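Long-range contacts in putative aspartate aminotransferase (Thermus thermophilus, PDB 1IUG), which probably transfers amino groups between amino acids and 2-oxo acids, with pyridoxal 5'-phosphate as cofactor and perhaps aspartate, alanine or serine among its substrates: residues V117-A123 against A146-N151; L164-E168 against L250-L254. All coordinates share one frame; numbering follows the deposited sequence.

Contact 1 of 2, residues V117-A123 against A146-N151; sequences VAKEGYA and AFKEKN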
# COMPACT_ATOMS: atom_id res chain seq x y z
N VAL A 117 -33.22 -7.29 -3.86
CA VAL A 117 -32.67 -6.34 -2.90
C VAL A 117 -33.68 -5.30 -2.43
O VAL A 117 -33.35 -4.43 -1.62
CB VAL A 117 -31.41 -5.63 -3.45
CG1 VAL A 117 -30.33 -6.67 -3.78
CG2 VAL A 117 -31.75 -4.80 -4.69
N ALA A 118 -34.91 -5.39 -2.93
CA ALA A 118 -35.96 -4.46 -2.54
C ALA A 118 -36.52 -4.90 -1.18
O ALA A 118 -37.67 -5.32 -1.07
CB ALA A 118 -37.06 -4.42 -3.60
N LYS A 119 -35.67 -4.83 -0.16
CA LYS A 119 -35.99 -5.21 1.22
C LYS A 119 -35.93 -3.98 2.12
O LYS A 119 -34.95 -3.24 2.07
CB LYS A 119 -34.93 -6.16 1.77
CG LYS A 119 -34.74 -7.54 1.19
CD LYS A 119 -35.97 -8.41 1.29
CE LYS A 119 -35.68 -9.80 0.73
NZ LYS A 119 -34.27 -9.97 0.25
N GLU A 120 -36.91 -3.81 2.99
CA GLU A 120 -36.89 -2.68 3.92
C GLU A 120 -36.21 -3.13 5.21
O GLU A 120 -36.25 -4.31 5.56
CB GLU A 120 -38.31 -2.18 4.21
CG GLU A 120 -39.26 -3.25 4.73
CD GLU A 120 -40.61 -2.70 5.13
OE1 GLU A 120 -41.17 -1.85 4.39
OE2 GLU A 120 -41.14 -3.12 6.19
N GLY A 121 -35.53 -2.21 5.89
CA GLY A 121 -34.87 -2.53 7.14
C GLY A 121 -33.35 -2.61 7.13
O GLY A 121 -32.74 -2.98 8.14
N TYR A 122 -32.72 -2.24 6.02
CA TYR A 122 -31.26 -2.30 5.93
C TYR A 122 -30.63 -0.92 5.81
O TYR A 122 -31.16 -0.03 5.14
CB TYR A 122 -30.82 -3.18 4.76
CG TYR A 122 -31.42 -4.56 4.81
CD1 TYR A 122 -32.69 -4.80 4.29
CD2 TYR A 122 -30.74 -5.63 5.40
CE1 TYR A 122 -33.27 -6.06 4.37
CE2 TYR A 122 -31.32 -6.90 5.48
CZ TYR A 122 -32.59 -7.10 4.96
OH TYR A 122 -33.19 -8.34 5.03
N ALA A 123 -29.51 -0.74 6.50
CA ALA A 123 -28.77 0.51 6.48
C ALA A 123 -27.95 0.64 5.19
O ALA A 123 -27.65 1.75 4.76
CB ALA A 123 -27.87 0.60 7.70
N ALA A 146 -33.81 0.25 -6.53
CA ALA A 146 -34.79 -0.70 -6.01
C ALA A 146 -34.58 -0.76 -4.49
O ALA A 146 -35.54 -0.78 -3.72
CB ALA A 146 -34.58 -2.07 -6.62
N PHE A 147 -33.31 -0.73 -4.08
CA PHE A 147 -32.95 -0.76 -2.66
C PHE A 147 -33.30 0.58 -1.99
O PHE A 147 -33.79 0.60 -0.87
CB PHE A 147 -31.44 -1.03 -2.52
CG PHE A 147 -30.95 -1.01 -1.10
CD1 PHE A 147 -31.12 -2.11 -0.27
CD2 PHE A 147 -30.30 0.12 -0.59
CE1 PHE A 147 -30.66 -2.10 1.05
CE2 PHE A 147 -29.84 0.14 0.72
CZ PHE A 147 -30.01 -0.97 1.54
N LYS A 148 -33.04 1.68 -2.70
CA LYS A 148 -33.33 3.02 -2.21
C LYS A 148 -34.83 3.27 -1.99
O LYS A 148 -35.21 4.06 -1.11
CB LYS A 148 -32.80 4.08 -3.19
CG LYS A 148 -31.31 4.39 -3.13
CD LYS A 148 -30.89 4.93 -1.78
CE LYS A 148 -29.39 5.28 -1.72
NZ LYS A 148 -28.65 5.06 -2.99
N GLU A 149 -35.67 2.65 -2.81
CA GLU A 149 -37.12 2.81 -2.70
C GLU A 149 -37.63 2.31 -1.36
O GLU A 149 -38.52 2.91 -0.76
CB GLU A 149 -37.85 2.05 -3.82
CG GLU A 149 -37.89 2.79 -5.15
CD GLU A 149 -38.72 2.06 -6.21
OE1 GLU A 149 -39.54 1.18 -5.85
OE2 GLU A 149 -38.55 2.38 -7.41
N LYS A 150 -37.05 1.20 -0.90
CA LYS A 150 -37.43 0.60 0.37
C LYS A 150 -36.57 1.08 1.53
O LYS A 150 -36.93 0.92 2.69
CB LYS A 150 -37.36 -0.93 0.25
CG LYS A 150 -38.35 -1.52 -0.75
CD LYS A 150 -39.79 -1.19 -0.35
CE LYS A 150 -40.84 -1.76 -1.31
NZ LYS A 150 -40.27 -2.52 -2.46
N ASN A 151 -35.42 1.68 1.21
CA ASN A 151 -34.51 2.20 2.23
C ASN A 151 -34.02 3.60 1.83
O ASN A 151 -32.86 3.78 1.44
CB ASN A 151 -33.31 1.26 2.41
CG ASN A 151 -33.73 -0.16 2.75
OD1 ASN A 151 -33.98 -0.48 3.90
ND2 ASN A 151 -33.79 -1.01 1.73
O HOH W 1 -36.48 1.01 5.82
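The Phe-147 ring meets the loop through its edge: the carbonyl O of Val-117 lies in the ring plane, 3.5 Å from Phe-147 CD1, and Tyr-122 CB comes to the same rim, 3.9 Å from Phe-147 CE1. One face is used within the helix segment itself, where Asn-151 ND2 sits above the plane, offset toward the rim. The Tyr-122 ring has the carbonyl carbon of Lys-119, in its own loop, at its edge, and its hydroxyl reaches away to Glu-102.

Asn-151 suits the end of helix 140-150 because its amide donates and accepts at once. Asn-151 ND2 is hydrogen-bonded to Phe-147 O at 3.1 Å and to Lys-119 O across the contact; the latter, 2.5 Å, is improbably short, so its exact length is doubtful. Both acceptors lie near the amide plane. Asn-151 OD1 accepts from Tyr-122 N at 3.0 Å, the donor standing above the carbonyl plane, and more weakly from Gly-121 N. CG anti to the carbonyl carbon (chi1 -56°) directs the amide into the loop. Gly-121, at phi 108°, has a backbone in which a CB would strike the preceding carbonyl O. Nearby, Lys-150 lays CB and CG along the Ala-118 to Lys-119 backbone, with CB 3.8 Å from Lys-119 O.

Strand 124-128, helix 140-150 and parallel strand 155-159 form a beta-alpha-beta crossover, and this contact joins the approach to the first strand with the exit from the helix. One buried amide thus ties the helix end to the loop backbone, while Phe-147 provides the apolar floor against Val-156 and Leu-125.

Contact 2 of 2, residues L164-E168 against L250-L254; sequences LLVGE and LEEHL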
# COMPACT_ATOMS: atom_id res chain seq x y z
N LEU A 164 -14.09 0.63 -13.52
CA LEU A 164 -13.52 1.96 -13.71
C LEU A 164 -12.58 1.96 -14.92
O LEU A 164 -11.61 1.21 -14.94
CB LEU A 164 -12.75 2.42 -12.47
CG LEU A 164 -12.15 3.83 -12.53
CD1 LEU A 164 -13.26 4.87 -12.52
CD2 LEU A 164 -11.20 4.06 -11.38
N LEU A 165 -12.88 2.80 -15.91
CA LEU A 165 -12.09 2.93 -17.14
C LEU A 165 -12.18 1.70 -18.05
O LEU A 165 -11.39 1.55 -18.99
CB LEU A 165 -10.63 3.25 -16.83
CG LEU A 165 -10.10 4.54 -17.46
CD1 LEU A 165 -10.78 5.74 -16.82
CD2 LEU A 165 -8.59 4.64 -17.28
N VAL A 166 -13.13 0.83 -17.77
CA VAL A 166 -13.35 -0.37 -18.55
C VAL A 166 -14.75 -0.27 -19.15
O VAL A 166 -14.95 -0.54 -20.32
CB VAL A 166 -13.22 -1.64 -17.67
CG1 VAL A 166 -13.50 -2.88 -18.48
CG2 VAL A 166 -11.84 -1.71 -17.07
N GLY A 167 -15.68 0.18 -18.32
CA GLY A 167 -17.06 0.36 -18.73
C GLY A 167 -17.58 1.66 -18.15
O GLY A 167 -16.85 2.38 -17.46
N GLU A 168 -18.84 1.99 -18.45
CA GLU A 168 -19.46 3.21 -17.95
C GLU A 168 -19.69 3.13 -16.45
O GLU A 168 -20.20 2.13 -15.94
CB GLU A 168 -20.80 3.45 -18.64
CG GLU A 168 -20.69 3.94 -20.08
CD GLU A 168 -20.19 5.37 -20.20
OE1 GLU A 168 -19.73 5.75 -21.30
OE2 GLU A 168 -20.26 6.13 -19.20
N LEU A 250 -12.27 9.22 -23.51
CA LEU A 250 -12.92 8.16 -22.73
C LEU A 250 -13.86 7.25 -23.51
O LEU A 250 -13.71 6.02 -23.46
CB LEU A 250 -13.65 8.74 -21.52
CG LEU A 250 -14.26 7.72 -20.56
CD1 LEU A 250 -13.17 6.82 -19.97
CD2 LEU A 250 -15.02 8.42 -19.45
N GLU A 251 -14.80 7.85 -24.24
CA GLU A 251 -15.78 7.11 -25.03
C GLU A 251 -15.13 6.15 -26.03
O GLU A 251 -15.60 5.03 -26.22
CB GLU A 251 -16.70 8.08 -25.78
CG GLU A 251 -18.16 7.65 -25.81
CD GLU A 251 -18.78 7.57 -24.42
OE1 GLU A 251 -18.69 8.56 -23.66
OE2 GLU A 251 -19.35 6.51 -24.08
N GLU A 252 -14.05 6.61 -26.65
CA GLU A 252 -13.32 5.79 -27.61
C GLU A 252 -12.61 4.65 -26.89
O GLU A 252 -12.56 3.53 -27.39
CB GLU A 252 -12.31 6.64 -28.39
CG GLU A 252 -12.93 7.73 -29.26
CD GLU A 252 -13.08 9.07 -28.56
OE1 GLU A 252 -13.69 9.14 -27.46
OE2 GLU A 252 -12.60 10.08 -29.11
N HIS A 253 -12.06 4.95 -25.71
CA HIS A 253 -11.35 3.95 -24.91
C HIS A 253 -12.30 2.85 -24.47
O HIS A 253 -11.97 1.67 -24.51
CB HIS A 253 -10.70 4.61 -23.68
CG HIS A 253 -10.09 3.63 -22.73
ND1 HIS A 253 -8.86 3.04 -22.94
CD2 HIS A 253 -10.55 3.12 -21.56
CE1 HIS A 253 -8.59 2.21 -21.95
NE2 HIS A 253 -9.59 2.24 -21.10
N LEU A 254 -13.49 3.26 -24.03
CA LEU A 254 -14.51 2.31 -23.58
C LEU A 254 -15.00 1.42 -24.73
O LEU A 254 -15.13 0.21 -24.55
CB LEU A 254 -15.68 3.05 -22.92
CG LEU A 254 -15.31 3.84 -21.66
CD1 LEU A 254 -16.55 4.51 -21.07
CD2 LEU A 254 -14.65 2.93 -20.64
O HOH W 2 -16.74 -0.62 -22.42
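His-253 turns the edge of its imidazole to the carbonyl O of Leu-165, which lies in the ring plane beside the NE2-CD2 side. This is a fold type I aminotransferase, and the contact sets the loop between strands 155-159 and 178-182 against the first turn of helix 250-270, which follows helix 233-246 and runs on toward the five-stranded sheet. With CG opposite the backbone N (chi1 173°) the ring reaches the loop, but the His-253 NE2 to Leu-165 O bond of 2.9 Å is bent to 125° and weak. Were His-253 replaced by an alanine, Leu-165 O would probably lose this donor and a gap would open beside Val-246.

Leu-165 and Leu-254 are buried; Leu-250 extends their apolar patch. Leu-165 and Leu-250 cross obliquely, CD1 to CD1 at 4.1 Å, and Leu-165 packs on against Leu-243 and Val-246. Leu-254 works with both branches: CD2 lies 3.5 Å from Val-166 O, while CD1 meets the carboxylate of Glu-168, whose chain crosses it at about a right angle.

At the exposed rim, Glu-168 and Glu-251 also cross at about a right angle, yet their carboxylates are nearly coplanar (6°). Glu-168 OE1 to Glu-251 OE2 is 2.9 Å, an approach of like charges that would probably raise one group's proton affinity; Glu-168 also pairs weakly, at long range, with Arg-48. Elsewhere water 2 bridges the backbones, donating to Val-166 O and Leu-254 O at 2.8 Å each.

How the contacts relate
Both contacts are partly buried, but contact 1 lies at the periphery, about 24 Å from the centre of the chain, and contact 2 deeper, at about 13 Å; their centres are about 30 Å apart and they do not touch. Strand 155-159 relates them: the helix end of contact 1 leads into it, and the loop of contact 2 follows it. Contact 1 is local, closing one crossover of the seven-stranded sheet, and relies on a side-chain amide gripping backbone. Contact 2 joins parts far apart in sequence; leucines dominate inside, its direct hydrogen bond is weak, a water bridges the two backbones, and two acidic groups meet at the exposed rim.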